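Local coordinates for solute-binding protein (Thermoactinomyces vulgaris, PDB 2ZYK) that probably binds cyclodextrins and related maltose-type sugars outside the cell membrane and delivers them for carbohydrate transport, at residues A[134-139]-A[258-263]; A[109-114]-A[123-128]; A[184-189]-A[203-208]; A[179-184]-A[210-215]. All coordinates share one frame; numbering follows the deposited sequence.

Overall arrangement
Along the chain, contact 2 comes first and is complete before contact 1 opens. Contact 1 then brackets a long excursion that holds contact 4, and contact 4 in turn encloses contact 3. Contacts 3 and 4 are neighbours, their centres about 8 Å apart. They share Lys184 and helix 206-220. Contact 1 belongs to a separate four-stranded sheet, with its centre about 27 Å from that of contact 4. Contact 2 sits on the other mixed sheet, its centre about 27 to 29 Å from the centres of the other three. This spread fits the two-lobed fold of solute-binding proteins, with contact 2 in one lobe and the rest in the other. Glucose units are bound between them.

Contact 1 (A[134-139]-A[258-263]); sequences IYNKKL and AGINVG
Tyr135 and Gly263 form an antiparallel hydrogen-bonded pair that joins strand 132-136 to strand 262-265, an outermost strand of a four-stranded mixed sheet. Tyr135 N donates to Gly263 O over 2.9 Å. Gly263 N returns a bond of 2.9 Å to Tyr135 O. The tyrosine ring folds back over the same partner. Its CG stands between the backbone N and the carbonyl carbon (chi1 60°), which swings the ring across the neighbouring strand. One face then rests on Gly263 in a CH-pi contact, with Gly263 CA 3.8 Å from the centroid of the Tyr135 ring. Glycine leaves room for this, since a CB there would run into Tyr135 CZ. Replacing Tyr135 with an alanine would probably open a gap over Gly263 and cost the sheet edge its CH-pi contact.

Asn136 and Val262 follow as the non-hydrogen-bonded pair. The Asn136 side chain crosses that of Ile260 at about a right angle, with Asn136 CG 3.7 Å from Ile260 CG2. Next, Lys137 N bonds to Asn261 O at 2.8 Å, where Asn261 centres an inverse gamma turn. The extended Lys137 chain lies against the Asn261 amide.

Further out, strand 242-247 pairs with Ile134 and Asn136 through Val245 and Ala243. Phe237 of helix 230-238 packs on Asn136 and Ile260. A Schellman motif at Gly259 ends helix 252-257. One water bridges the two segments, donating to Asn136 OD1 at 2.6 Å and accepting from Asn261 N at 2.7 Å.

Contact 2 (A[109-114]-A[123-128]); sequences DVAMKA and GLPKAI
Met112 lays its sulfur, not its methyl, beside the ring of Pro125. Met112 SD lies 3.7 Å from Pro125 CD, and the two side chains cross at about a right angle. This is a helix packed on a strand by apolar side chains. Helix 109-114 runs roughly antiparallel to strand segment 123-125, at 149°, with the axes 8.0 Å apart at closest approach. The Met112 chain is bent at both chi2 (-65°) and chi3 (-81°). The bends carry its methyl on to Leu124, where Met112 CE comes within 4.2 Å of Leu124 CD2.

Ala111 sits at the middle of the contact. Its methyl points at the proline, and Ala111 CB is 3.8 Å from Pro125 CB. Pro125 is thus touched by two successive helix residues. At Lys126 the strand bends sharply, and a classic bulge sets Lys126 and Ala127 together opposite Lys282 of strand 278-287. Val281 of that strand packs on Ala111 and Ile128, while Phe107 covers Met112 and Pro125. Beyond the bend, Ile128 turns back toward the helix and meets the residue before Ala111: Val110 CG1 lies 4.2 Å from Ile128 CD1.

Contact 3 (A[184-189]-A[203-208]); sequences KGAAVF and LNSPEA
Glu207, Leu203 and Ala186 carry this meeting of two helix ends. A Schellman motif with Gly185 at C-prime closes the helix before it. Ser205 is the N-cap of helix 206-220. Glu207 packs by its aliphatic part: its CB and CG each lie 3.3 Å from Lys184 O. CG is placed there by a chi1 of -60°, anti to the Glu207 carbonyl carbon. Its backbone also takes part, with Glu207 O 3.2 Å from Lys184 CB.

Ala186 points its methyl into the first turn of the new helix. Ala186 CB is 3.7 Å from Ala208 N and touches the Ala208 methyl as well. Ala208 N is held by the cap, donating to Ser205 OG over 3.1 Å. That hydroxyl also bonds to Gly202 O and is reached by a water that accepts from Ala187 N, so the water ties the cap to segment 184-189.

Leu203 covers the far end. Its side chain lies alongside that of Val188, pointing the same way, with Leu203 CD2 3.8 Å from Val188 CG1. Val359 of helix 357-371 packs on both residues. The other branch of the leucine turns to the backbone, bringing Leu203 CD1 to 3.2 Å from Ala187 O.

Contact 4 (A[179-184]-A[210-215]); sequences FLFAAK and QGMNEV
Phe181 holds CG anti to its carbonyl carbon (chi1 -68°), and Leu180 holds CG anti to its backbone N (chi1 -163°). These settings send both side chains against helix 206-220. The backbones come very near at Gly211, whose CA is 4.1 Å from Phe181 CA. A side chain there would clash with Phe181 CA, so glycine permits the close helix-helix approach.

The Phe181 ring lies with one face over Gly211 C, offset toward the rim. The phenylalanine side chain lies beside that of Met212, pointing the same way, and Phe181 CE2 meets Met212 CB at 3.9 Å. The sulfur stands at the ring edge in a Met-aromatic contact, with Met212 SD 5.4 Å from the Phe181 centroid. Val215 CG2 approaches the ring obliquely, 3.8 Å from Phe181 CE1. With an alanine in place of Phe181, Met212 is likely to lose its aromatic partner and a gap to open beside Gly211.

Leu180 works with one branch. Leu180 CD2 reaches Val215 CG2 at 3.5 Å and also touches Gly211 O and Glu214 CB. Lys184 bends at chi2 and crosses Glu214 at about a right angle. Lys184 NZ and Glu214 OE2 make a long salt bridge of 3.7 Å.

Around this pair, Phe174 of helix 174-181 meets the Phe181 ring edge-to-face. Tyr147 of helix 147-157 packs on Leu180 and Glu214. Helices 357-371 and 377-395 cover Met212 through His367 and Leu381.

Contact 1 (A[134-139]-A[258-263])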
loop_
_atom_site.group_PDB
_atom_site.type_symbol
_atom_site.label_atom_id
_atom_site.label_comp_id
_atom_site.label_asym_id
_atom_site.label_seq_id
_atom_site.Cartn_x
_atom_site.Cartn_y
_atom_site.Cartn_z
ATOM N N ILE A 134 3.966 -5.374 -13.691
ATOM C CA ILE A 134 5.408 -5.184 -13.878
ATOM C C ILE A 134 6.019 -6.426 -14.534
ATOM O O ILE A 134 5.887 -7.536 -14.015
ATOM C CB ILE A 134 6.124 -4.880 -12.529
ATOM C CG1 ILE A 134 5.465 -3.700 -11.820
ATOM C CG2 ILE A 134 7.632 -4.601 -12.733
ATOM C CD1 ILE A 134 5.802 -3.641 -10.343
ATOM N N TYR A 135 6.695 -6.233 -15.663
ATOM C CA TYR A 135 7.188 -7.358 -16.454
ATOM C C TYR A 135 8.666 -7.280 -16.805
ATOM O O TYR A 135 9.213 -6.203 -17.033
ATOM C CB TYR A 135 6.336 -7.572 -17.722
ATOM C CG TYR A 135 6.302 -6.391 -18.672
ATOM C CD1 TYR A 135 7.133 -6.354 -19.788
ATOM C CD2 TYR A 135 5.444 -5.310 -18.449
ATOM C CE1 TYR A 135 7.126 -5.270 -20.664
ATOM C CE2 TYR A 135 5.431 -4.215 -19.309
ATOM C CZ TYR A 135 6.277 -4.208 -20.423
ATOM O OH TYR A 135 6.276 -3.144 -21.296
ATOM N N ASN A 136 9.289 -8.454 -16.842
ATOM C CA ASN A 136 10.651 -8.652 -17.321
ATOM C C ASN A 136 10.706 -8.580 -18.856
ATOM O O ASN A 136 10.277 -9.508 -19.538
ATOM C CB ASN A 136 11.143 -10.017 -16.836
ATOM C CG ASN A 136 12.624 -10.213 -17.045
ATOM O OD1 ASN A 136 13.179 -9.777 -18.051
ATOM N ND2 ASN A 136 13.277 -10.876 -16.090
ATOM N N LYS A 137 11.238 -7.481 -19.393
ATOM C CA LYS A 137 11.176 -7.207 -20.839
ATOM C C LYS A 137 11.772 -8.287 -21.753
ATOM O O LYS A 137 11.384 -8.395 -22.921
ATOM C CB LYS A 137 11.773 -5.834 -21.174
ATOM C CG LYS A 137 10.782 -4.673 -21.107
ATOM C CD LYS A 137 11.533 -3.347 -20.985
ATOM C CE LYS A 137 10.773 -2.181 -21.607
ATOM N NZ LYS A 137 11.662 -0.989 -21.861
ATOM N N LYS A 138 12.703 -9.089 -21.245
ATOM C CA LYS A 138 13.231 -10.163 -22.082
ATOM C C LYS A 138 12.413 -11.442 -22.045
ATOM O O LYS A 138 12.690 -12.372 -22.798
ATOM C CB LYS A 138 14.727 -10.425 -21.870
ATOM C CG LYS A 138 15.226 -10.374 -20.454
ATOM C CD LYS A 138 16.735 -10.174 -20.449
ATOM C CE LYS A 138 17.139 -8.811 -20.995
ATOM N NZ LYS A 138 18.574 -8.520 -20.708
ATOM N N LEU A 139 11.401 -11.479 -21.180
ATOM C CA LEU A 139 10.459 -12.594 -21.154
ATOM C C LEU A 139 9.098 -12.200 -21.711
ATOM O O LEU A 139 8.336 -13.060 -22.145
ATOM C CB LEU A 139 10.302 -13.167 -19.744
ATOM C CG LEU A 139 11.556 -13.622 -18.996
ATOM C CD1 LEU A 139 11.206 -13.958 -17.544
ATOM C CD2 LEU A 139 12.230 -14.809 -19.685
ATOM N N ALA A 258 18.771 -5.872 -9.257
ATOM C CA ALA A 258 18.985 -7.255 -9.641
ATOM C C ALA A 258 19.150 -7.376 -11.157
ATOM O O ALA A 258 19.430 -8.460 -11.672
ATOM C CB ALA A 258 17.832 -8.126 -9.148
ATOM N N GLY A 259 18.952 -6.260 -11.858
ATOM C CA GLY A 259 19.234 -6.155 -13.284
ATOM C C GLY A 259 18.119 -6.533 -14.247
ATOM O O GLY A 259 18.384 -6.797 -15.427
ATOM N N ILE A 260 16.880 -6.547 -13.765
ATOM C CA ILE A 260 15.725 -6.820 -14.627
ATOM C C ILE A 260 15.368 -5.608 -15.486
ATOM O O ILE A 260 15.275 -4.487 -14.992
ATOM C CB ILE A 260 14.482 -7.294 -13.812
ATOM C CG1 ILE A 260 14.710 -8.692 -13.242
ATOM C CG2 ILE A 260 13.253 -7.386 -14.688
ATOM C CD1 ILE A 260 15.543 -8.727 -12.003
ATOM N N ASN A 261 15.175 -5.840 -16.780
ATOM C CA ASN A 261 14.682 -4.805 -17.675
ATOM C C ASN A 261 13.183 -4.671 -17.451
ATOM O O ASN A 261 12.378 -5.308 -18.138
ATOM C CB ASN A 261 15.010 -5.147 -19.138
ATOM C CG ASN A 261 15.053 -3.912 -20.051
ATOM O OD1 ASN A 261 14.582 -2.828 -19.690
ATOM N ND2 ASN A 261 15.621 -4.076 -21.239
ATOM N N VAL A 262 12.807 -3.852 -16.471
ATOM C CA VAL A 262 11.397 -3.746 -16.065
ATOM C C VAL A 262 10.587 -2.871 -16.998
ATOM O O VAL A 262 11.027 -1.792 -17.391
ATOM C CB VAL A 262 11.214 -3.246 -14.595
ATOM C CG1 VAL A 262 11.996 -4.122 -13.633
ATOM C CG2 VAL A 262 11.633 -1.790 -14.442
ATOM N N GLY A 263 9.409 -3.358 -17.354
ATOM C CA GLY A 263 8.405 -2.550 -18.011
ATOM C C GLY A 263 7.240 -2.474 -17.045
ATOM O O GLY A 263 7.014 -3.414 -16.272
HETATM O O HOH W 1 15.383 -8.468 -17.499
#

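Contact 2 (A[109-114]-A[123-128])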
loop_
_atom_site.group_PDB
_atom_site.type_symbol
_atom_site.label_atom_id
_atom_site.label_comp_id
_atom_site.label_asym_id
_atom_site.label_seq_id
_atom_site.Cartn_x
_atom_site.Cartn_y
_atom_site.Cartn_z
ATOM N N ASP A 109 -4.628 16.170 -4.152
ATOM C CA ASP A 109 -5.909 16.221 -3.438
ATOM C C ASP A 109 -6.369 14.853 -2.945
ATOM O O ASP A 109 -6.863 14.725 -1.822
ATOM C CB ASP A 109 -6.976 16.861 -4.331
ATOM C CG ASP A 109 -6.671 18.319 -4.640
ATOM O OD1 ASP A 109 -5.799 18.900 -3.953
ATOM O OD2 ASP A 109 -7.301 18.887 -5.563
ATOM N N VAL A 110 -6.201 13.840 -3.794
ATOM C CA VAL A 110 -6.480 12.455 -3.424
ATOM C C VAL A 110 -5.617 12.055 -2.226
ATOM O O VAL A 110 -6.119 11.489 -1.259
ATOM C CB VAL A 110 -6.272 11.493 -4.623
ATOM C CG1 VAL A 110 -6.324 10.022 -4.181
ATOM C CG2 VAL A 110 -7.312 11.756 -5.688
ATOM N N ALA A 111 -4.329 12.373 -2.285
ATOM C CA ALA A 111 -3.420 12.036 -1.201
ATOM C C ALA A 111 -3.819 12.710 0.111
ATOM O O ALA A 111 -3.864 12.054 1.159
ATOM C CB ALA A 111 -1.990 12.382 -1.568
ATOM N N MET A 112 -4.127 14.007 0.041
ATOM C CA MET A 112 -4.495 14.787 1.225
ATOM C C MET A 112 -5.810 14.328 1.840
ATOM O O MET A 112 -5.968 14.361 3.054
ATOM C CB MET A 112 -4.546 16.291 0.918
ATOM C CG MET A 112 -3.202 16.903 0.571
ATOM S SD MET A 112 -2.018 16.864 1.929
ATOM C CE MET A 112 -2.521 18.268 2.914
ATOM N N LYS A 113 -6.741 13.889 0.998
ATOM C CA LYS A 113 -8.014 13.358 1.477
ATOM C C LYS A 113 -7.836 12.023 2.194
ATOM O O LYS A 113 -8.457 11.799 3.233
ATOM C CB LYS A 113 -9.018 13.242 0.337
ATOM C CG LYS A 113 -10.443 13.010 0.786
ATOM C CD LYS A 113 -11.400 13.079 -0.391
ATOM C CE LYS A 113 -12.795 12.610 0.010
ATOM N NZ LYS A 113 -13.783 12.884 -1.077
ATOM N N ALA A 114 -6.970 11.157 1.660
ATOM C CA ALA A 114 -6.662 9.870 2.298
ATOM C C ALA A 114 -6.050 10.040 3.693
ATOM O O ALA A 114 -6.216 9.177 4.561
ATOM C CB ALA A 114 -5.761 9.043 1.422
ATOM N N GLY A 123 -1.620 14.093 8.328
ATOM C CA GLY A 123 -0.277 14.014 7.796
ATOM C C GLY A 123 -0.022 14.594 6.435
ATOM O O GLY A 123 -0.941 15.037 5.742
ATOM N N LEU A 124 1.255 14.570 6.068
ATOM C CA LEU A 124 1.719 15.037 4.774
ATOM C C LEU A 124 2.224 13.847 3.956
ATOM O O LEU A 124 2.974 13.020 4.470
ATOM C CB LEU A 124 2.805 16.121 4.953
ATOM C CG LEU A 124 2.317 17.355 5.742
ATOM C CD1 LEU A 124 3.435 18.377 6.013
ATOM C CD2 LEU A 124 1.104 18.022 5.068
ATOM N N PRO A 125 1.795 13.750 2.683
ATOM C CA PRO A 125 2.034 12.542 1.875
ATOM C C PRO A 125 3.481 12.342 1.416
ATOM O O PRO A 125 4.181 13.314 1.131
ATOM C CB PRO A 125 1.089 12.709 0.678
ATOM C CG PRO A 125 0.729 14.154 0.625
ATOM C CD PRO A 125 1.045 14.790 1.949
ATOM N N LYS A 126 3.917 11.084 1.360
ATOM C CA LYS A 126 5.238 10.738 0.828
ATOM C C LYS A 126 5.130 9.988 -0.485
ATOM O O LYS A 126 6.046 10.034 -1.315
ATOM C CB LYS A 126 5.980 9.826 1.788
ATOM C CG LYS A 126 6.355 10.427 3.104
ATOM C CD LYS A 126 7.472 9.611 3.715
ATOM C CE LYS A 126 6.988 8.734 4.819
ATOM N NZ LYS A 126 8.120 7.891 5.289
ATOM N N ALA A 127 4.020 9.278 -0.655
ATOM C CA ALA A 127 3.861 8.318 -1.733
ATOM C C ALA A 127 2.392 8.053 -2.023
ATOM O O ALA A 127 1.597 7.830 -1.112
ATOM C CB ALA A 127 4.563 7.003 -1.370
ATOM N N ILE A 128 2.040 8.108 -3.298
ATOM C CA ILE A 128 0.752 7.653 -3.796
ATOM C C ILE A 128 1.069 6.366 -4.565
ATOM O O ILE A 128 2.059 6.302 -5.319
ATOM C CB ILE A 128 0.114 8.723 -4.720
ATOM C CG1 ILE A 128 -1.243 8.273 -5.265
ATOM C CG2 ILE A 128 1.086 9.134 -5.856
ATOM C CD1 ILE A 128 -2.386 8.728 -4.452
#

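Contact 3 (A[184-189]-A[203-208])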
loop_
_atom_site.group_PDB
_atom_site.type_symbol
_atom_site.label_atom_id
_atom_site.label_comp_id
_atom_site.label_asym_id
_atom_site.label_seq_id
_atom_site.Cartn_x
_atom_site.Cartn_y
_atom_site.Cartn_z
ATOM N N LYS A 184 -16.251 -7.690 -10.005
ATOM C CA LYS A 184 -17.518 -8.404 -9.860
ATOM C C LYS A 184 -18.595 -7.553 -9.235
ATOM O O LYS A 184 -19.741 -7.974 -9.181
ATOM C CB LYS A 184 -17.336 -9.693 -9.051
ATOM C CG LYS A 184 -16.292 -10.666 -9.611
ATOM C CD LYS A 184 -16.642 -11.133 -11.016
ATOM C CE LYS A 184 -15.466 -11.844 -11.682
ATOM N NZ LYS A 184 -15.642 -11.952 -13.166
ATOM N N GLY A 185 -18.233 -6.359 -8.770
ATOM C CA GLY A 185 -19.176 -5.456 -8.113
ATOM C C GLY A 185 -19.185 -5.566 -6.594
ATOM O O GLY A 185 -20.120 -5.100 -5.936
ATOM N N ALA A 186 -18.146 -6.184 -6.032
ATOM C CA ALA A 186 -18.059 -6.360 -4.581
ATOM C C ALA A 186 -17.318 -5.203 -3.918
ATOM O O ALA A 186 -16.344 -4.695 -4.465
ATOM C CB ALA A 186 -17.407 -7.694 -4.231
ATOM N N ALA A 187 -17.796 -4.787 -2.749
ATOM C CA ALA A 187 -17.154 -3.727 -1.966
ATOM C C ALA A 187 -16.816 -4.214 -0.556
ATOM O O ALA A 187 -17.406 -5.179 -0.075
ATOM C CB ALA A 187 -18.052 -2.492 -1.908
ATOM N N VAL A 188 -15.856 -3.560 0.094
ATOM C CA VAL A 188 -15.540 -3.865 1.488
ATOM C C VAL A 188 -16.681 -3.397 2.404
ATOM O O VAL A 188 -17.233 -4.198 3.164
ATOM C CB VAL A 188 -14.193 -3.267 1.941
ATOM C CG1 VAL A 188 -13.785 -3.846 3.302
ATOM C CG2 VAL A 188 -13.112 -3.536 0.911
ATOM N N PHE A 189 -17.034 -2.111 2.309
ATOM C CA PHE A 189 -18.188 -1.546 3.028
ATOM C C PHE A 189 -19.233 -0.925 2.086
ATOM O O PHE A 189 -18.940 -0.661 0.922
ATOM C CB PHE A 189 -17.729 -0.522 4.070
ATOM C CG PHE A 189 -16.775 -1.076 5.080
ATOM C CD1 PHE A 189 -15.419 -0.784 5.007
ATOM C CD2 PHE A 189 -17.226 -1.902 6.105
ATOM C CE1 PHE A 189 -14.530 -1.305 5.941
ATOM C CE2 PHE A 189 -16.337 -2.423 7.042
ATOM C CZ PHE A 189 -14.992 -2.125 6.959
ATOM N N LEU A 203 -18.318 -8.355 1.849
ATOM C CA LEU A 203 -17.346 -9.394 1.534
ATOM C C LEU A 203 -17.886 -10.841 1.554
ATOM O O LEU A 203 -17.115 -11.806 1.436
ATOM C CB LEU A 203 -16.099 -9.223 2.406
ATOM C CG LEU A 203 -14.928 -8.363 1.887
ATOM C CD1 LEU A 203 -15.308 -7.404 0.765
ATOM C CD2 LEU A 203 -14.236 -7.612 3.018
ATOM N N ASN A 204 -19.207 -10.984 1.690
ATOM C CA ASN A 204 -19.868 -12.286 1.548
ATOM C C ASN A 204 -21.148 -12.202 0.702
ATOM O O ASN A 204 -22.001 -13.094 0.733
ATOM C CB ASN A 204 -20.117 -12.955 2.914
ATOM C CG ASN A 204 -21.179 -12.250 3.737
ATOM O OD1 ASN A 204 -21.396 -11.048 3.600
ATOM N ND2 ASN A 204 -21.835 -12.997 4.609
ATOM N N SER A 205 -21.258 -11.119 -0.058
ATOM C CA SER A 205 -22.288 -10.976 -1.075
ATOM C C SER A 205 -22.054 -11.988 -2.199
ATOM O O SER A 205 -20.950 -12.545 -2.313
ATOM C CB SER A 205 -22.254 -9.567 -1.652
ATOM O OG SER A 205 -21.053 -9.382 -2.371
ATOM N N PRO A 206 -23.089 -12.232 -3.036
ATOM C CA PRO A 206 -22.872 -13.101 -4.197
ATOM C C PRO A 206 -21.714 -12.600 -5.081
ATOM O O PRO A 206 -20.913 -13.413 -5.559
ATOM C CB PRO A 206 -24.217 -13.039 -4.942
ATOM C CG PRO A 206 -25.223 -12.639 -3.894
ATOM C CD PRO A 206 -24.481 -11.730 -2.969
ATOM N N GLU A 207 -21.613 -11.279 -5.262
ATOM C CA GLU A 207 -20.537 -10.665 -6.061
ATOM C C GLU A 207 -19.147 -10.848 -5.448
ATOM O O GLU A 207 -18.142 -10.851 -6.176
ATOM C CB GLU A 207 -20.802 -9.175 -6.306
ATOM C CG GLU A 207 -22.103 -8.868 -7.050
ATOM C CD GLU A 207 -23.297 -8.751 -6.116
ATOM O OE1 GLU A 207 -23.091 -8.424 -4.927
ATOM O OE2 GLU A 207 -24.441 -8.971 -6.571
ATOM N N ALA A 208 -19.099 -10.987 -4.119
ATOM C CA ALA A 208 -17.860 -11.302 -3.414
ATOM C C ALA A 208 -17.462 -12.760 -3.624
ATOM O O ALA A 208 -16.273 -13.074 -3.738
ATOM C CB ALA A 208 -17.982 -10.986 -1.928
HETATM O O HOH W 2 -19.824 -6.995 -2.220
#

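Contact 4 (A[179-184]-A[210-215])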
loop_
_atom_site.group_PDB
_atom_site.type_symbol
_atom_site.label_atom_id
_atom_site.label_comp_id
_atom_site.label_asym_id
_atom_site.label_seq_id
_atom_site.Cartn_x
_atom_site.Cartn_y
_atom_site.Cartn_z
ATOM N N PHE A 179 -8.896 -5.903 -7.015
ATOM C CA PHE A 179 -9.332 -5.458 -8.350
ATOM C C PHE A 179 -10.281 -6.462 -8.995
ATOM O O PHE A 179 -10.882 -6.221 -10.047
ATOM C CB PHE A 179 -8.123 -5.196 -9.260
ATOM C CG PHE A 179 -7.508 -6.443 -9.878
ATOM C CD1 PHE A 179 -7.947 -6.919 -11.120
ATOM C CD2 PHE A 179 -6.454 -7.103 -9.250
ATOM C CE1 PHE A 179 -7.365 -8.046 -11.707
ATOM C CE2 PHE A 179 -5.864 -8.235 -9.833
ATOM C CZ PHE A 179 -6.321 -8.705 -11.068
ATOM N N LEU A 180 -10.419 -7.582 -8.312
ATOM C CA LEU A 180 -10.966 -8.786 -8.855
ATOM C C LEU A 180 -12.288 -9.106 -8.162
ATOM O O LEU A 180 -13.186 -9.676 -8.781
ATOM C CB LEU A 180 -9.917 -9.851 -8.623
ATOM C CG LEU A 180 -9.819 -11.194 -9.286
ATOM C CD1 LEU A 180 -8.441 -11.306 -9.849
ATOM C CD2 LEU A 180 -10.025 -12.175 -8.187
ATOM N N PHE A 181 -12.405 -8.717 -6.890
ATOM C CA PHE A 181 -13.692 -8.664 -6.199
ATOM C C PHE A 181 -14.451 -7.439 -6.708
ATOM O O PHE A 181 -15.676 -7.471 -6.844
ATOM C CB PHE A 181 -13.512 -8.560 -4.671
ATOM C CG PHE A 181 -12.939 -9.800 -4.020
ATOM C CD1 PHE A 181 -11.568 -10.048 -4.041
ATOM C CD2 PHE A 181 -13.769 -10.697 -3.351
ATOM C CE1 PHE A 181 -11.029 -11.190 -3.429
ATOM C CE2 PHE A 181 -13.249 -11.843 -2.742
ATOM C CZ PHE A 181 -11.877 -12.092 -2.775
ATOM N N ALA A 182 -13.715 -6.361 -6.976
ATOM C CA ALA A 182 -14.294 -5.089 -7.444
ATOM C C ALA A 182 -14.855 -5.191 -8.862
ATOM O O ALA A 182 -15.855 -4.551 -9.186
ATOM C CB ALA A 182 -13.263 -3.978 -7.376
ATOM N N ALA A 183 -14.186 -5.988 -9.699
ATOM C CA ALA A 183 -14.623 -6.264 -11.070
ATOM C C ALA A 183 -15.982 -6.927 -11.061
ATOM O O ALA A 183 -16.771 -6.742 -11.979
ATOM C CB ALA A 183 -13.604 -7.153 -11.795
ATOM N N LYS A 184 -16.251 -7.690 -10.005
ATOM C CA LYS A 184 -17.518 -8.404 -9.860
ATOM C C LYS A 184 -18.595 -7.553 -9.235
ATOM O O LYS A 184 -19.741 -7.974 -9.181
ATOM C CB LYS A 184 -17.336 -9.693 -9.051
ATOM C CG LYS A 184 -16.292 -10.666 -9.611
ATOM C CD LYS A 184 -16.642 -11.133 -11.016
ATOM C CE LYS A 184 -15.466 -11.844 -11.682
ATOM N NZ LYS A 184 -15.642 -11.952 -13.166
ATOM N N GLN A 210 -18.148 -14.522 -6.290
ATOM C CA GLN A 210 -17.655 -14.608 -7.667
ATOM C C GLN A 210 -16.207 -14.149 -7.739
ATOM O O GLN A 210 -15.413 -14.721 -8.477
ATOM C CB GLN A 210 -18.508 -13.767 -8.617
ATOM C CG GLN A 210 -19.939 -14.251 -8.814
ATOM C CD GLN A 210 -20.746 -13.287 -9.687
ATOM O OE1 GLN A 210 -21.167 -12.217 -9.235
ATOM N NE2 GLN A 210 -20.952 -13.663 -10.942
ATOM N N GLY A 211 -15.883 -13.117 -6.959
ATOM C CA GLY A 211 -14.523 -12.582 -6.866
ATOM C C GLY A 211 -13.538 -13.581 -6.293
ATOM O O GLY A 211 -12.405 -13.689 -6.769
ATOM N N MET A 212 -13.978 -14.317 -5.277
ATOM C CA MET A 212 -13.139 -15.313 -4.620
ATOM C C MET A 212 -13.005 -16.522 -5.536
ATOM O O MET A 212 -11.976 -17.218 -5.516
ATOM C CB MET A 212 -13.719 -15.704 -3.241
ATOM C CG MET A 212 -12.860 -16.677 -2.439
ATOM S SD MET A 212 -11.188 -16.078 -2.067
ATOM C CE MET A 212 -11.498 -15.338 -0.468
ATOM N N ASN A 213 -14.050 -16.751 -6.342
ATOM C CA ASN A 213 -14.035 -17.754 -7.413
ATOM C C ASN A 213 -12.899 -17.486 -8.395
ATOM O O ASN A 213 -12.296 -18.418 -8.913
ATOM C CB ASN A 213 -15.371 -17.784 -8.183
ATOM C CG ASN A 213 -16.472 -18.575 -7.472
ATOM O OD1 ASN A 213 -17.618 -18.609 -7.938
ATOM N ND2 ASN A 213 -16.137 -19.214 -6.355
ATOM N N GLU A 214 -12.621 -16.211 -8.652
ATOM C CA GLU A 214 -11.511 -15.818 -9.525
ATOM C C GLU A 214 -10.147 -16.002 -8.865
ATOM O O GLU A 214 -9.197 -16.411 -9.527
ATOM C CB GLU A 214 -11.665 -14.372 -10.005
ATOM C CG GLU A 214 -12.830 -14.130 -10.946
ATOM C CD GLU A 214 -12.721 -14.884 -12.276
ATOM O OE1 GLU A 214 -11.591 -15.182 -12.746
ATOM O OE2 GLU A 214 -13.791 -15.159 -12.860
ATOM N N VAL A 215 -10.056 -15.706 -7.569
ATOM C CA VAL A 215 -8.841 -15.966 -6.792
ATOM C C VAL A 215 -8.511 -17.460 -6.803
ATOM O O VAL A 215 -7.357 -17.846 -7.013
ATOM C CB VAL A 215 -8.981 -15.487 -5.322
ATOM C CG1 VAL A 215 -7.784 -15.926 -4.488
ATOM C CG2 VAL A 215 -9.171 -13.962 -5.256
#